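Local coordinates for putative cytosine/guanine deaminase (Unidentified, PDB 2PAJ), which is a zinc-dependent amidohydrolase that deaminates isoxanthopterin and probably related 2-amino-4-hydroxypteridines, releasing ammonium, at residues 136-141 / 164-169; 213-218 / 241-246. All blocks are in the same frame, centred on the assembly; numbering follows the deposited sequence.

Contact 1 (136-141 / 164-169); sequences DHNYVY and FVLLRG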
# COMPACT_ATOMS: atom_id res chain seq x y z
N ASP A 136 3.75 0.44 -4.57
CA ASP A 136 3.43 -0.11 -5.88
C ASP A 136 4.47 -1.12 -6.34
O ASP A 136 5.67 -0.85 -6.28
CB ASP A 136 3.28 1.00 -6.91
CG ASP A 136 2.96 0.46 -8.30
OD1 ASP A 136 1.94 -0.24 -8.45
OD2 ASP A 136 3.74 0.72 -9.24
N HIS A 137 3.99 -2.28 -6.79
CA HIS A 137 4.85 -3.34 -7.30
C HIS A 137 4.91 -3.06 -8.79
O HIS A 137 4.21 -3.69 -9.59
CB HIS A 137 4.24 -4.72 -7.03
CG HIS A 137 5.18 -5.86 -7.28
ND1 HIS A 137 4.80 -7.18 -7.17
CD2 HIS A 137 6.49 -5.87 -7.64
CE1 HIS A 137 5.83 -7.96 -7.44
NE2 HIS A 137 6.87 -7.19 -7.73
N ASN A 138 5.73 -2.09 -9.15
CA ASN A 138 5.90 -1.67 -10.54
C ASN A 138 6.81 -2.63 -11.30
O ASN A 138 7.89 -2.97 -10.83
CB ASN A 138 6.44 -0.24 -10.59
CG ASN A 138 6.62 0.27 -12.01
OD1 ASN A 138 5.93 -0.18 -12.93
ND2 ASN A 138 7.52 1.23 -12.19
N TYR A 139 6.34 -3.09 -12.46
CA TYR A 139 7.16 -3.99 -13.24
C TYR A 139 7.20 -3.66 -14.71
O TYR A 139 7.57 -4.50 -15.55
CB TYR A 139 6.79 -5.45 -12.99
CG TYR A 139 5.37 -5.84 -13.30
CD1 TYR A 139 4.91 -5.91 -14.61
CD2 TYR A 139 4.52 -6.23 -12.27
CE1 TYR A 139 3.65 -6.37 -14.90
CE2 TYR A 139 3.26 -6.69 -12.53
CZ TYR A 139 2.82 -6.76 -13.85
OH TYR A 139 1.56 -7.21 -14.12
N VAL A 140 6.84 -2.43 -15.03
CA VAL A 140 6.95 -2.02 -16.42
C VAL A 140 8.37 -1.43 -16.55
O VAL A 140 8.66 -0.30 -16.13
CB VAL A 140 5.85 -1.01 -16.84
CG1 VAL A 140 4.62 -1.21 -15.98
CG2 VAL A 140 6.35 0.41 -16.78
N TYR A 141 9.25 -2.27 -17.07
CA TYR A 141 10.66 -1.96 -17.31
C TYR A 141 11.07 -2.87 -18.47
O TYR A 141 10.60 -4.00 -18.58
CB TYR A 141 11.49 -2.30 -16.08
CG TYR A 141 11.18 -1.45 -14.86
CD1 TYR A 141 11.47 -0.09 -14.85
CD2 TYR A 141 10.59 -2.03 -13.73
CE1 TYR A 141 11.18 0.69 -13.75
CE2 TYR A 141 10.30 -1.26 -12.61
CZ TYR A 141 10.59 0.10 -12.63
OH TYR A 141 10.27 0.88 -11.56
N PHE A 164 5.52 7.34 -0.70
CA PHE A 164 5.53 6.31 -1.72
C PHE A 164 6.63 5.29 -1.50
O PHE A 164 7.73 5.62 -1.10
CB PHE A 164 5.69 6.94 -3.10
CG PHE A 164 5.48 5.98 -4.23
CD1 PHE A 164 4.22 5.41 -4.45
CD2 PHE A 164 6.53 5.62 -5.06
CE1 PHE A 164 4.02 4.50 -5.49
CE2 PHE A 164 6.35 4.71 -6.10
CZ PHE A 164 5.09 4.14 -6.32
N VAL A 165 6.31 4.02 -1.76
CA VAL A 165 7.27 2.95 -1.60
C VAL A 165 7.38 2.23 -2.95
O VAL A 165 6.44 1.57 -3.38
CB VAL A 165 6.81 1.93 -0.52
CG1 VAL A 165 7.79 0.78 -0.43
CG2 VAL A 165 6.69 2.62 0.81
N LEU A 166 8.52 2.37 -3.61
CA LEU A 166 8.72 1.73 -4.90
C LEU A 166 9.18 0.28 -4.77
O LEU A 166 10.21 -0.00 -4.17
CB LEU A 166 9.74 2.52 -5.72
CG LEU A 166 10.08 1.92 -7.09
CD1 LEU A 166 8.82 1.76 -7.93
CD2 LEU A 166 11.10 2.80 -7.79
N LEU A 167 8.40 -0.62 -5.35
CA LEU A 167 8.72 -2.04 -5.33
C LEU A 167 9.19 -2.39 -6.75
O LEU A 167 8.44 -2.93 -7.56
CB LEU A 167 7.48 -2.86 -4.96
CG LEU A 167 6.63 -2.42 -3.76
CD1 LEU A 167 5.50 -3.40 -3.56
CD2 LEU A 167 7.50 -2.34 -2.53
N ARG A 168 10.44 -2.06 -7.04
CA ARG A 168 11.06 -2.27 -8.35
C ARG A 168 11.00 -3.73 -8.78
O ARG A 168 11.77 -4.55 -8.30
CB ARG A 168 12.51 -1.77 -8.30
CG ARG A 168 13.06 -1.18 -9.60
CD ARG A 168 13.25 -2.24 -10.68
NE ARG A 168 13.94 -1.70 -11.85
CZ ARG A 168 14.21 -2.39 -12.95
NH1 ARG A 168 13.84 -3.66 -13.04
NH2 ARG A 168 14.83 -1.81 -13.97
N GLY A 169 10.09 -4.03 -9.69
CA GLY A 169 9.93 -5.39 -10.16
C GLY A 169 10.59 -5.66 -11.50
O GLY A 169 11.21 -4.78 -12.08
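Arg168 lays its guanidinium flat on the ring of Tyr141 where two neighbouring parallel strands of the amidohydrolase TIM barrel reach their C-terminal ends, the end at which this family holds its metal. The arginine suits the place because its long chain can travel over an aromatic face. Its CB starts away from 136-141; CG comes back to lie 4.0 Å from Tyr141 OH, with the chain bent at chi2 (-69°), which turns CD over the ring to 3.7 Å from Tyr141 CE2. NE then sits above the ring centre, and CZ stands 3.7 Å from Tyr141 CG, with NH1 over the CD2 side and NH2 over the CD1 side. The planes are only 5° apart, a stacked cation-pi pair in which the ring takes one face of the guanidinium and the in-plane N-H groups serve other partners, NH2 in a salt bridge with Asp196 and NH1 in one with Glu188. Tyr141 OH, hydrogen-bonded to Ser150, meets Leu166 CD1 tip to tip.

Beside this stack the backbones are joined by a parallel bridge of Asp136 with Leu166: Asp136 N gives its hydrogen to Val165 O, and Asp136 O accepts from Leu167 N at 2.9 Å. Past the bridge, Gly169 N donates to Asn138 O at 2.7 Å, and the glycine, with no side chain, meets the loop there through its backbone. Asn138 suits the turn, since its OD1 takes the N-H of Val140 in an Asx turn. The side chain of His137, about 5 Å from the zinc at its nearest atom, hydrogen-bonds through NE2 to Ala218 O, while its ring edge faces the other strand, CD2 lying in plane with Leu167 O at 3.5 Å.

Contact 2 (213-218 / 241-246); sequences RRVVMA and LGLRMH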
# COMPACT_ATOMS: atom_id res chain seq x y z
N ARG A 213 9.94 8.61 0.98
CA ARG A 213 10.35 7.85 -0.20
C ARG A 213 11.14 6.60 0.18
O ARG A 213 11.99 6.63 1.05
CB ARG A 213 11.18 8.71 -1.13
CG ARG A 213 10.31 9.57 -1.99
CD ARG A 213 11.09 10.63 -2.70
NE ARG A 213 10.22 11.32 -3.64
CZ ARG A 213 10.61 12.25 -4.49
NH1 ARG A 213 11.89 12.63 -4.51
NH2 ARG A 213 9.74 12.78 -5.35
N ARG A 214 10.83 5.51 -0.50
CA ARG A 214 11.47 4.23 -0.25
C ARG A 214 11.62 3.42 -1.51
O ARG A 214 10.87 3.60 -2.48
CB ARG A 214 10.67 3.43 0.76
CG ARG A 214 10.85 3.91 2.15
CD ARG A 214 11.27 2.76 3.02
NE ARG A 214 12.14 3.23 4.09
CZ ARG A 214 12.54 2.47 5.09
NH1 ARG A 214 12.16 1.20 5.15
NH2 ARG A 214 13.33 2.97 6.03
N VAL A 215 12.57 2.50 -1.49
CA VAL A 215 12.86 1.63 -2.62
C VAL A 215 13.08 0.21 -2.11
O VAL A 215 13.71 0.02 -1.08
CB VAL A 215 14.14 2.09 -3.36
CG1 VAL A 215 14.46 1.14 -4.51
CG2 VAL A 215 13.98 3.52 -3.87
N VAL A 216 12.54 -0.78 -2.80
CA VAL A 216 12.73 -2.16 -2.40
C VAL A 216 12.94 -3.08 -3.62
O VAL A 216 12.42 -2.84 -4.71
CB VAL A 216 11.54 -2.68 -1.46
CG1 VAL A 216 10.48 -1.62 -1.29
CG2 VAL A 216 10.91 -3.94 -2.00
N MET A 217 13.74 -4.13 -3.40
CA MET A 217 14.09 -5.16 -4.39
C MET A 217 12.87 -6.06 -4.58
O MET A 217 12.54 -6.83 -3.68
CB MET A 217 15.26 -5.98 -3.83
CG MET A 217 15.79 -7.12 -4.71
SD MET A 217 16.72 -6.57 -6.16
CE MET A 217 15.73 -7.19 -7.45
N ALA A 218 12.22 -5.99 -5.74
CA ALA A 218 11.00 -6.78 -5.95
C ALA A 218 10.75 -7.54 -7.26
O ALA A 218 9.79 -7.26 -7.98
CB ALA A 218 9.79 -5.88 -5.68
N LEU A 241 22.51 -2.80 0.24
CA LEU A 241 22.05 -1.42 0.14
C LEU A 241 21.06 -1.08 1.26
O LEU A 241 20.53 0.03 1.31
CB LEU A 241 21.38 -1.17 -1.21
CG LEU A 241 22.27 -1.18 -2.46
CD1 LEU A 241 21.45 -1.04 -3.74
CD2 LEU A 241 23.26 -0.05 -2.34
N GLY A 242 20.81 -2.03 2.15
CA GLY A 242 19.89 -1.82 3.25
C GLY A 242 18.44 -1.67 2.81
O GLY A 242 17.69 -0.87 3.37
N LEU A 243 18.05 -2.44 1.80
CA LEU A 243 16.69 -2.39 1.28
C LEU A 243 15.93 -3.66 1.63
O LEU A 243 16.53 -4.67 1.99
CB LEU A 243 16.71 -2.26 -0.25
CG LEU A 243 17.49 -1.15 -0.93
CD1 LEU A 243 17.32 -1.31 -2.43
CD2 LEU A 243 16.98 0.21 -0.47
N ARG A 244 14.60 -3.60 1.54
CA ARG A 244 13.76 -4.76 1.82
C ARG A 244 13.42 -5.49 0.52
O ARG A 244 13.55 -4.93 -0.57
CB ARG A 244 12.48 -4.35 2.54
CG ARG A 244 12.75 -3.70 3.87
CD ARG A 244 11.63 -3.92 4.84
NE ARG A 244 12.11 -3.64 6.19
CZ ARG A 244 11.57 -4.12 7.30
NH1 ARG A 244 10.51 -4.91 7.24
NH2 ARG A 244 12.11 -3.82 8.47
N MET A 245 12.99 -6.74 0.64
CA MET A 245 12.66 -7.55 -0.52
C MET A 245 11.18 -7.93 -0.55
O MET A 245 10.58 -8.23 0.49
CB MET A 245 13.50 -8.82 -0.52
CG MET A 245 15.00 -8.58 -0.63
SD MET A 245 15.93 -9.89 0.14
CE MET A 245 16.44 -9.07 1.52
N HIS A 246 10.59 -7.90 -1.74
CA HIS A 246 9.19 -8.23 -1.91
C HIS A 246 8.92 -8.92 -3.24
O HIS A 246 9.54 -8.58 -4.24
CB HIS A 246 8.36 -6.96 -1.80
CG HIS A 246 6.92 -7.14 -2.17
ND1 HIS A 246 6.37 -6.58 -3.30
CD2 HIS A 246 5.92 -7.83 -1.56
CE1 HIS A 246 5.09 -6.92 -3.38
NE2 HIS A 246 4.80 -7.68 -2.33
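Strands 213-217 and 244-246 run parallel in sense but strongly twisted, their short axes 59° apart and 4.7 Å from each other at closest approach, with Met217 bridged to Met245. Two backbone hydrogen bonds fix the register around Met217: its N donates to Arg244 O at 2.9 Å, and its O accepts from His246 N at 3.0 Å. The same Met217 O also receives a CA-H...O contact from Met245.

The side chains sort themselves on the two faces of the pair. Met217 and Met245 share one face, Met217 CB lying 4.1 Å from Met245 CG. Met217 CG is anti to its backbone N (chi1 180°), and the flexible chain bends beyond it, away from 241-246, to pack on Tyr193 and Ile197 of helix 190-203 and on helix 228-240; Met245 also touches Ala238 of that second helix. Long, unbranched and apolar, methionine fits such a strand-to-helix interface well. Leu243 points its branches at strand 213-217, CD2 3.3 Å from Val215 O and CD1 4.3 Å from Val215 CG1. On the other face the compact Val216 sets CG2 4.0 Å from His246 CB.

The His246 ring itself turns away from 213-218, to stack on Trp282 and to meet His137 edge-to-face and the zinc ligand His76. Gly242, with positive phi, ends helix 228-240 in a Schellman motif before the chain enters the second strand. Strand 213-217, helix 228-240 and strand 244-248 form a beta-alpha-beta unit of the TIM barrel, whose second strand carries on to the zinc ligand His248.

In the fold
From the N terminus, strand 131-136 leads into the loop of contact 1, and the chain then runs through helix 149-159 before strand 163-168 returns to close it. Helix 190-203 follows, and strand 213-217 opens contact 2, which closes after helix 228-240 at strand 244-248. The two contacts are in series, neither nested nor crossed, and their centres lie 10 Å apart. Strands 163-168 and 213-217 are neighbours, so four successive parallel strands of the barrel wall are joined; Leu166 O and Val216 N, 2.8 Å apart, probably share a hydrogen bond. Leu167 packs against both Val216 and His246, linking the contacts close to the zinc site.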